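Peroxisomal acyl-coenzyme A oxidase 1 (Arabidopsis thaliana, PDB 1W07) uses FAD to desaturate long- and medium-chain acyl-CoAs to 2-trans-enoyl-CoAs in peroxisomal beta-oxidation, passing the electrons to oxygen to give hydrogen peroxide. Local coordinates at residues H165-T168 against Q169-K173; W174-G177 against G178-K181; S144-Q147 against G148-T151; G232-S236 against M237-F241. The protein carries 1 engineered substitution. All coordinates share one frame; numbering follows the deposited sequence.

Interaction 1: H165-T168 against Q169-K173; sequences HTPT and QTASK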
# COMPACT_ATOMS: atom_id res chain seq x y z
N HIS B 165 18.00 12.22 32.00
CA HIS B 165 17.82 10.83 32.40
C HIS B 165 16.63 10.14 31.73
O HIS B 165 15.62 10.76 31.40
CB HIS B 165 17.65 10.73 33.92
CG HIS B 165 17.72 9.33 34.45
ND1 HIS B 165 18.82 8.53 34.30
CD2 HIS B 165 16.81 8.60 35.14
CE1 HIS B 165 18.60 7.36 34.88
NE2 HIS B 165 17.38 7.37 35.39
N THR B 166 16.78 8.83 31.52
CA THR B 166 15.73 8.01 30.92
C THR B 166 15.08 7.21 32.04
O THR B 166 15.57 6.13 32.42
CB THR B 166 16.33 7.05 29.86
OG1 THR B 166 17.05 7.80 28.88
CG2 THR B 166 15.21 6.26 29.17
N PRO B 167 13.97 7.72 32.60
CA PRO B 167 13.22 7.09 33.69
C PRO B 167 12.95 5.60 33.51
O PRO B 167 13.30 4.80 34.38
CB PRO B 167 11.93 7.91 33.74
CG PRO B 167 12.39 9.26 33.33
CD PRO B 167 13.31 8.97 32.17
N THR B 168 12.33 5.24 32.39
CA THR B 168 11.99 3.86 32.10
C THR B 168 12.38 3.47 30.68
O THR B 168 12.80 4.32 29.88
CB THR B 168 10.49 3.62 32.25
OG1 THR B 168 9.76 4.56 31.42
CG2 THR B 168 10.07 3.80 33.70
N GLN B 169 12.24 2.19 30.35
CA GLN B 169 12.61 1.72 29.02
C GLN B 169 11.80 2.43 27.94
O GLN B 169 12.33 2.75 26.88
CB GLN B 169 12.41 0.21 28.92
CG GLN B 169 12.97 -0.40 27.65
CD GLN B 169 12.78 -1.90 27.61
OE1 GLN B 169 11.66 -2.40 27.79
NE2 GLN B 169 13.86 -2.63 27.38
N THR B 170 10.53 2.68 28.22
CA THR B 170 9.64 3.35 27.27
C THR B 170 10.01 4.83 27.07
O THR B 170 9.50 5.48 26.15
CB THR B 170 8.15 3.25 27.71
OG1 THR B 170 7.97 3.86 29.01
CG2 THR B 170 7.72 1.80 27.78
N ALA B 171 10.90 5.34 27.92
CA ALA B 171 11.34 6.73 27.84
C ALA B 171 12.50 6.83 26.84
O ALA B 171 12.91 7.92 26.46
CB ALA B 171 11.78 7.23 29.22
N SER B 172 13.03 5.68 26.44
CA SER B 172 14.14 5.64 25.50
C SER B 172 13.80 6.33 24.18
O SER B 172 12.71 6.14 23.64
CB SER B 172 14.53 4.18 25.21
OG SER B 172 14.78 3.47 26.40
N LYS B 173 14.72 7.13 23.66
CA LYS B 173 14.50 7.82 22.38
C LYS B 173 14.45 6.70 21.36
O LYS B 173 15.18 5.71 21.48
CB LYS B 173 15.65 8.78 22.06
CG LYS B 173 15.74 9.95 23.02
CD LYS B 173 14.41 10.69 23.04
CE LYS B 173 14.41 11.81 24.07
NZ LYS B 173 13.12 12.57 24.12
O HOH W 1 15.47 8.95 26.82
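Thr166 and Ala171 meet methyl to methyl on the inner side of a tight bend, CG2 of Thr166 lying 3.6 Å from CB of Ala171. The threonine methyl is swung anti to its own backbone nitrogen (OG1 chi1 -56°), which turns it into the bend and over the backbone N of Ser172, while Pro167 CD packs on the same alanine methyl, 3.8 Å from Ala171 CB. Beside the methyls, one water bonds both Thr166 OG1 and Ala171 O, and Thr166 OG1 also pairs with the backbone N of Phe244. The chain turns through a short 3-10 segment, 169-171, where Ala171 N reaches Thr168 O at 2.9 Å from above the carbonyl plane. One residue on, Ser172 N bonds Gln169 O at 3.0 Å. Whereas Thr166 and Ala171 are buried, Pro167 and Thr168 lie open to solvent. On that side Thr168 meets Thr170 through a single hydroxyl pair, Thr168 OG1 donating to Thr170 OG1 over 3.1 Å, and Thr170 OG1 is bonded in addition to Glu150. A valine at Thr170 would probably leave both the Thr168 hydroxyl and the Glu150 carboxylate without this shared partner. The bend links strand 161-165 to strand 173-174, lies against strand 240-244 through Thr166 and Ser172, and meets Tyr626, Pro627 and Phe630 of the second subunit.

Interaction 2: W174-G177 against G178-K181; sequences WWPG and GLGK. With FAD (flavin-adenine dinucleotide), chain I.
Pro176 and Leu179 run alongside each other, with CB of Pro176 pressed to 3.5 Å from CD2 of Leu179, tighter than usual for two carbons. Leu179 holds CG anti to its backbone nitrogen (chi1 170°), and its CD2 branch is the one that lies along the proline ring. The backbone here makes a type II beta turn, closed by a weak bond of 3.3 Å from Leu179 N to Pro176 O; Gly178 takes its third position at positive phi, where a side chain would strike the carbonyl oxygen of Gly177. On the flavin side, the Trp175 indole spreads one face over the dimethylbenzene end of the isoalloxazine, with CE3 of Trp175 3.6 Å from FAD C8. NE1 of Trp174 comes over the opposite face, and the Trp174 ring in turn receives CD1 of Trp175 at its edge. His402 of the second subunit also meets both tryptophan rings. Gly177 N then points almost straight at the flavin carbonyl, 3.1 Å from FAD O4 with an N-H...O angle of 165°. A backbone donor at O4 would probably draw electron density toward the pyrimidine end and help stabilise the reduced flavin, the state formed when the acyl-CoA is desaturated.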
# COMPACT_ATOMS: atom_id res chain seq x y z
N TRP B 174 13.59 6.84 20.36
CA TRP B 174 13.40 5.79 19.37
C TRP B 174 12.88 6.39 18.07
O TRP B 174 11.86 7.08 18.07
CB TRP B 174 12.39 4.78 19.96
CG TRP B 174 12.28 3.47 19.23
CD1 TRP B 174 11.53 3.20 18.11
CD2 TRP B 174 12.96 2.26 19.55
NE1 TRP B 174 11.73 1.91 17.72
CE2 TRP B 174 12.60 1.30 18.58
CE3 TRP B 174 13.86 1.89 20.56
CZ2 TRP B 174 13.09 -0.01 18.60
CZ3 TRP B 174 14.36 0.59 20.58
CH2 TRP B 174 13.97 -0.35 19.59
N TRP B 175 13.62 6.12 16.99
CA TRP B 175 13.36 6.58 15.61
C TRP B 175 14.27 7.66 15.02
O TRP B 175 14.42 7.74 13.80
CB TRP B 175 11.89 7.03 15.41
CG TRP B 175 10.97 5.88 15.12
CD1 TRP B 175 9.98 5.39 15.92
CD2 TRP B 175 11.07 4.99 14.00
NE1 TRP B 175 9.46 4.23 15.37
CE2 TRP B 175 10.11 3.96 14.20
CE3 TRP B 175 11.87 4.95 12.86
CZ2 TRP B 175 9.95 2.91 13.30
CZ3 TRP B 175 11.71 3.89 11.96
CH2 TRP B 175 10.76 2.89 12.19
N PRO B 176 14.88 8.52 15.86
CA PRO B 176 15.74 9.57 15.32
C PRO B 176 16.71 9.18 14.20
O PRO B 176 17.60 8.35 14.40
CB PRO B 176 16.44 10.11 16.56
CG PRO B 176 15.30 10.06 17.58
CD PRO B 176 14.78 8.65 17.33
N GLY B 177 16.53 9.77 13.03
CA GLY B 177 17.42 9.48 11.90
C GLY B 177 18.81 10.03 12.18
O GLY B 177 18.94 11.14 12.69
N GLY B 178 19.84 9.25 11.85
CA GLY B 178 21.22 9.67 12.05
C GLY B 178 21.75 9.47 13.46
O GLY B 178 22.92 9.73 13.76
N LEU B 179 20.87 9.02 14.34
CA LEU B 179 21.21 8.78 15.73
C LEU B 179 21.86 7.42 15.92
O LEU B 179 22.76 7.26 16.75
CB LEU B 179 19.95 8.84 16.58
CG LEU B 179 20.03 8.39 18.05
CD1 LEU B 179 20.95 9.34 18.84
CD2 LEU B 179 18.61 8.34 18.63
N GLY B 180 21.40 6.43 15.16
CA GLY B 180 21.91 5.08 15.30
C GLY B 180 23.41 4.85 15.34
O GLY B 180 23.90 4.13 16.21
N LYS B 181 24.14 5.44 14.40
CA LYS B 181 25.57 5.22 14.35
C LYS B 181 26.40 6.45 13.99
O LYS B 181 27.60 6.47 14.25
CB LYS B 181 25.89 4.10 13.35
CG LYS B 181 25.27 2.74 13.69
CD LYS B 181 25.82 2.15 14.99
CE LYS B 181 24.97 0.97 15.46
NZ LYS B 181 25.43 0.45 16.78
PA FAD I . 0.57 7.27 17.39
O1A FAD I . 0.43 8.74 17.47
O2A FAD I . 0.77 6.53 18.66
O5B FAD I . -0.72 6.69 16.62
C5B FAD I . -0.91 5.28 16.48
C4B FAD I . -2.36 4.99 16.06
O4B FAD I . -3.22 5.58 17.05
C3B FAD I . -2.68 5.68 14.73
O3B FAD I . -3.74 4.97 14.07
C2B FAD I . -3.16 7.05 15.19
O2B FAD I . -4.09 7.60 14.25
C1B FAD I . -3.93 6.67 16.45
N9A FAD I . -4.03 7.82 17.38
C8A FAD I . -3.06 8.28 18.18
N7A FAD I . -3.51 9.32 18.87
C5A FAD I . -4.77 9.54 18.52
C6A FAD I . -5.73 10.46 18.91
N6A FAD I . -5.44 11.45 19.75
N1A FAD I . -7.01 10.38 18.34
C2A FAD I . -7.29 9.38 17.40
N3A FAD I . -6.34 8.53 17.05
C4A FAD I . -5.11 8.58 17.57
N1 FAD I . 11.13 11.25 15.56
C2 FAD I . 12.14 12.12 15.98
O2 FAD I . 12.05 12.68 17.07
N3 FAD I . 13.25 12.33 15.15
C4 FAD I . 13.35 11.67 13.92
O4 FAD I . 14.31 11.89 13.18
C4X FAD I . 12.35 10.79 13.52
N5 FAD I . 12.47 10.05 12.33
C5X FAD I . 11.48 9.15 11.93
C6 FAD I . 11.67 8.36 10.81
C7 FAD I . 10.74 7.38 10.47
C7M FAD I . 11.00 6.51 9.24
C8 FAD I . 9.61 7.20 11.27
C8M FAD I . 8.57 6.13 10.92
C9 FAD I . 9.41 8.00 12.38
C9A FAD I . 10.34 8.98 12.72
N10 FAD I . 10.19 9.75 13.89
C10 FAD I . 11.24 10.58 14.33
C1' FAD I . 8.99 9.63 14.74
C2' FAD I . 7.81 10.38 14.10
O2' FAD I . 8.19 11.73 13.84
C3' FAD I . 6.52 10.36 14.93
O3' FAD I . 6.78 10.92 16.22
C4' FAD I . 5.96 8.95 15.11
O4' FAD I . 6.19 8.14 13.95
C5' FAD I . 4.46 9.04 15.39
O5' FAD I . 3.87 7.75 15.38
P FAD I . 3.31 7.09 16.74
O1P FAD I . 3.96 5.77 16.88
O2P FAD I . 3.44 8.08 17.84
O3P FAD I . 1.75 6.89 16.38

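Interaction 3: S144-Q147 against G148-T151; sequences SNVQ and GLET. With FAD (flavin-adenine dinucleotide), chain I.
The methyl CG1 of Val146 rests against CD1 of Leu149 at 3.9 Å, the apolar contact of this turn. CG1 reaches this place because it stands anti to the valine nitrogen (chi1 -173°), and Leu149 continues the apolar patch onto Ile201 of strand 197-207 and Tyr189 of strand 185-194. Backbone hydrogen bonds shape the turn itself. Gly148 N reaches Asn145 O at 2.9 Å and Leu149 N reaches Val146 O at 3.1 Å, each donor standing above the carbonyl plane. Two such successive i to i+3 bonds make a short 3-10 turn, entered through an inverse gamma turn centred on Asn145, in the loop between strands 133-136 and 152-156 of the middle domain's beta sheet. The polar side chain in the turn is Asn145, whose amide flanks the backbone of Gly148, with ND2 of Asn145 3.6 Å from Gly148 CA; the same ND2 is bonded to Glu321 of the second subunit. A leucine at Asn145 would probably leave that carboxylate without its amide donor at the subunit boundary. Bonds to the cofactor come from Ser144, whose backbone N donates to FAD O2P of the pyrophosphate at 3.0 Å. Its hydroxyl is modelled as a second donor, to FAD O1A on the other phosphorus, though the position of that oxygen is doubtful.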
# COMPACT_ATOMS: atom_id res chain seq x y z
N SER B 144 3.43 11.01 18.56
CA SER B 144 2.50 12.09 18.27
C SER B 144 2.28 13.00 19.48
O SER B 144 2.19 14.22 19.35
CB SER B 144 1.15 11.53 17.80
OG SER B 144 1.26 10.91 16.53
N ASN B 145 2.18 12.40 20.67
CA ASN B 145 1.96 13.18 21.89
C ASN B 145 3.27 13.60 22.53
O ASN B 145 3.71 13.02 23.53
CB ASN B 145 1.14 12.38 22.90
CG ASN B 145 0.91 13.15 24.19
OD1 ASN B 145 0.82 14.38 24.17
ND2 ASN B 145 0.81 12.45 25.30
N VAL B 146 3.88 14.64 21.96
CA VAL B 146 5.15 15.16 22.46
C VAL B 146 5.08 15.58 23.92
O VAL B 146 6.05 15.42 24.66
CB VAL B 146 5.64 16.37 21.60
CG1 VAL B 146 7.05 16.78 22.03
CG2 VAL B 146 5.64 16.00 20.13
N GLN B 147 3.94 16.11 24.35
CA GLN B 147 3.80 16.55 25.73
C GLN B 147 3.87 15.39 26.72
O GLN B 147 3.96 15.60 27.93
CB GLN B 147 2.50 17.32 25.92
CG GLN B 147 2.44 18.60 25.10
CD GLN B 147 3.61 19.53 25.39
OE1 GLN B 147 3.81 19.95 26.53
NE2 GLN B 147 4.38 19.86 24.36
N GLY B 148 3.85 14.17 26.19
CA GLY B 148 3.93 12.99 27.04
C GLY B 148 5.33 12.41 27.17
O GLY B 148 5.50 11.39 27.84
N LEU B 149 6.33 13.04 26.56
CA LEU B 149 7.71 12.55 26.65
C LEU B 149 8.07 12.32 28.11
O LEU B 149 7.68 13.11 28.97
CB LEU B 149 8.70 13.56 26.05
CG LEU B 149 8.55 13.82 24.55
CD1 LEU B 149 9.67 14.75 24.08
CD2 LEU B 149 8.57 12.50 23.79
N GLU B 150 8.82 11.24 28.37
CA GLU B 150 9.23 10.85 29.72
C GLU B 150 10.66 11.24 30.08
O GLU B 150 11.01 11.34 31.26
CB GLU B 150 9.10 9.33 29.90
CG GLU B 150 7.71 8.78 29.62
CD GLU B 150 7.62 7.28 29.81
OE1 GLU B 150 7.82 6.81 30.95
OE2 GLU B 150 7.37 6.56 28.82
N THR B 151 11.51 11.45 29.07
CA THR B 151 12.89 11.83 29.36
C THR B 151 12.90 13.11 30.19
O THR B 151 12.13 14.04 29.92
CB THR B 151 13.70 12.02 28.05
OG1 THR B 151 13.68 10.78 27.32
CG2 THR B 151 15.16 12.40 28.36
PA FAD I . 0.57 7.27 17.39
O1A FAD I . 0.43 8.74 17.47
O2A FAD I . 0.77 6.53 18.66
O5B FAD I . -0.72 6.69 16.62
C5B FAD I . -0.91 5.28 16.48
C4B FAD I . -2.36 4.99 16.06
O4B FAD I . -3.22 5.58 17.05
C3B FAD I . -2.68 5.68 14.73
O3B FAD I . -3.74 4.97 14.07
C2B FAD I . -3.16 7.05 15.19
O2B FAD I . -4.09 7.60 14.25
C1B FAD I . -3.93 6.67 16.45
N9A FAD I . -4.03 7.82 17.38
C8A FAD I . -3.06 8.28 18.18
N7A FAD I . -3.51 9.32 18.87
C5A FAD I . -4.77 9.54 18.52
C6A FAD I . -5.73 10.46 18.91
N6A FAD I . -5.44 11.45 19.75
N1A FAD I . -7.01 10.38 18.34
C2A FAD I . -7.29 9.38 17.40
N3A FAD I . -6.34 8.53 17.05
C4A FAD I . -5.11 8.58 17.57
N1 FAD I . 11.13 11.25 15.56
C2 FAD I . 12.14 12.12 15.98
O2 FAD I . 12.05 12.68 17.07
N3 FAD I . 13.25 12.33 15.15
C4 FAD I . 13.35 11.67 13.92
O4 FAD I . 14.31 11.89 13.18
C4X FAD I . 12.35 10.79 13.52
N5 FAD I . 12.47 10.05 12.33
C5X FAD I . 11.48 9.15 11.93
C6 FAD I . 11.67 8.36 10.81
C7 FAD I . 10.74 7.38 10.47
C7M FAD I . 11.00 6.51 9.24
C8 FAD I . 9.61 7.20 11.27
C8M FAD I . 8.57 6.13 10.92
C9 FAD I . 9.41 8.00 12.38
C9A FAD I . 10.34 8.98 12.72
N10 FAD I . 10.19 9.75 13.89
C10 FAD I . 11.24 10.58 14.33
C1' FAD I . 8.99 9.63 14.74
C2' FAD I . 7.81 10.38 14.10
O2' FAD I . 8.19 11.73 13.84
C3' FAD I . 6.52 10.36 14.93
O3' FAD I . 6.78 10.92 16.22
C4' FAD I . 5.96 8.95 15.11
O4' FAD I . 6.19 8.14 13.95
C5' FAD I . 4.46 9.04 15.39
O5' FAD I . 3.87 7.75 15.38
P FAD I . 3.31 7.09 16.74
O1P FAD I . 3.96 5.77 16.88
O2P FAD I . 3.44 8.08 17.84
O3P FAD I . 1.75 6.89 16.38

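Interaction 4: G232-S236 against M237-F241; sequences GAYNS and MDNGF
CD2 of the Tyr234 ring comes 3.9 Å from Met237 CB, and the two side chains pack over the turn between them. The methyl CE of Met237 folds back to 4.1 Å from Tyr234 CE2. That return follows from the methionine chain: CG is anti to the backbone nitrogen (chi1 178°), then the chain bends at both later torsions. Beyond the ring, Met237 packs on Leu101 of helix 98-113, and Tyr234 touches Val416 of helix 410-417 as well as Tyr404 of the second subunit. Among the backbone bonds, Met237 N reaches Tyr234 O at 2.9 Å, and Asn235 N reaches Gly232 O at 2.8 Å. These i to i+3 bonds close two overlapping beta turns, the first close to type II', in the loop that runs from strand 220-224 into strand 240-244, the central strand of a three-stranded antiparallel sheet beside the flavin. Polar side chains form the third group. Asn239 OD1 sits at the edge of the Tyr234 ring, near its plane, 4.0 Å from CD2, and is hydrogen-bonded to Lys228 NZ, which also bonds Tyr234 O; Asn239 ND2 donates to Trp175 O. One water links the two segments, donating to Asp238 OD2 over 2.7 Å and, more distantly, to Ser236 O, while Asp238 OD1 accepts from the backbone N of Lys181.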
# COMPACT_ATOMS: atom_id res chain seq x y z
N GLY B 232 16.23 -1.70 0.68
CA GLY B 232 16.88 -0.42 0.46
C GLY B 232 16.06 0.61 1.22
O GLY B 232 15.94 0.54 2.45
N ALA B 233 15.50 1.56 0.49
CA ALA B 233 14.66 2.60 1.07
C ALA B 233 15.28 3.31 2.28
O ALA B 233 16.37 3.87 2.18
CB ALA B 233 13.29 1.99 1.44
N TYR B 234 14.59 3.29 3.42
CA TYR B 234 15.10 3.97 4.61
C TYR B 234 16.13 3.14 5.36
O TYR B 234 16.62 3.56 6.41
CB TYR B 234 13.94 4.31 5.56
CG TYR B 234 13.58 5.78 5.61
CD1 TYR B 234 12.76 6.36 4.65
CD2 TYR B 234 14.07 6.60 6.64
CE1 TYR B 234 12.43 7.71 4.70
CE2 TYR B 234 13.75 7.95 6.69
CZ TYR B 234 12.92 8.50 5.72
OH TYR B 234 12.58 9.83 5.76
N ASN B 235 16.48 1.97 4.84
CA ASN B 235 17.44 1.14 5.54
C ASN B 235 18.87 1.66 5.45
O ASN B 235 19.78 1.14 6.10
CB ASN B 235 17.31 -0.30 5.09
CG ASN B 235 16.08 -0.96 5.69
OD1 ASN B 235 15.95 -1.04 6.92
ND2 ASN B 235 15.17 -1.42 4.85
N SER B 236 19.06 2.72 4.67
CA SER B 236 20.37 3.36 4.54
C SER B 236 20.46 4.38 5.68
O SER B 236 21.53 4.90 5.98
CB SER B 236 20.48 4.08 3.20
OG SER B 236 19.38 4.94 3.00
N MET B 237 19.31 4.66 6.30
CA MET B 237 19.23 5.61 7.41
C MET B 237 19.43 4.86 8.72
O MET B 237 18.87 3.79 8.93
CB MET B 237 17.85 6.29 7.43
CG MET B 237 17.61 7.29 8.58
SD MET B 237 18.48 8.88 8.36
CE MET B 237 17.46 9.71 7.12
N ASP B 238 20.25 5.43 9.60
CA ASP B 238 20.48 4.81 10.89
C ASP B 238 19.54 5.38 11.94
O ASP B 238 19.93 6.23 12.74
CB ASP B 238 21.94 5.00 11.34
CG ASP B 238 22.38 6.45 11.31
OD1 ASP B 238 23.05 6.88 12.27
OD2 ASP B 238 22.07 7.15 10.32
N ASN B 239 18.28 4.94 11.91
CA ASN B 239 17.30 5.39 12.90
C ASN B 239 17.69 4.68 14.18
O ASN B 239 17.93 3.47 14.19
CB ASN B 239 15.88 5.03 12.47
CG ASN B 239 15.44 5.77 11.23
OD1 ASN B 239 15.50 5.24 10.13
ND2 ASN B 239 15.03 7.03 11.41
N GLY B 240 17.76 5.42 15.28
CA GLY B 240 18.21 4.75 16.48
C GLY B 240 17.46 4.96 17.76
O GLY B 240 16.39 5.57 17.81
N PHE B 241 18.02 4.39 18.81
CA PHE B 241 17.44 4.54 20.12
C PHE B 241 18.51 5.21 20.96
O PHE B 241 19.68 5.25 20.57
CB PHE B 241 17.03 3.18 20.69
CG PHE B 241 18.15 2.19 20.78
CD1 PHE B 241 19.06 2.24 21.84
CD2 PHE B 241 18.29 1.19 19.83
CE1 PHE B 241 20.10 1.30 21.93
CE2 PHE B 241 19.30 0.25 19.91
CZ PHE B 241 20.22 0.31 20.98
O HOH W 2 22.65 7.42 7.72

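How the interactions relate
From the N terminus the chain meets interaction 3 first, in the loop between strands 133-136 and 152-156, then interaction 1 between strands 161-165 and 173-174. Interaction 2 follows at once, in the loop toward strand 185-194, and interaction 4 last, on the way into strand 240-244. Each closes a short local turn, so none nests in or crosses another; they run in series. Through space, interaction 3 touches interaction 1, and strand 173-174, where interactions 1 and 2 adjoin, pairs antiparallel with the strand that interaction 4 enters, Lys173 O packing on Phe241 CB. Interactions 2 and 3 hold the isoalloxazine and pyrophosphate of one FAD, and all four touch the second subunit.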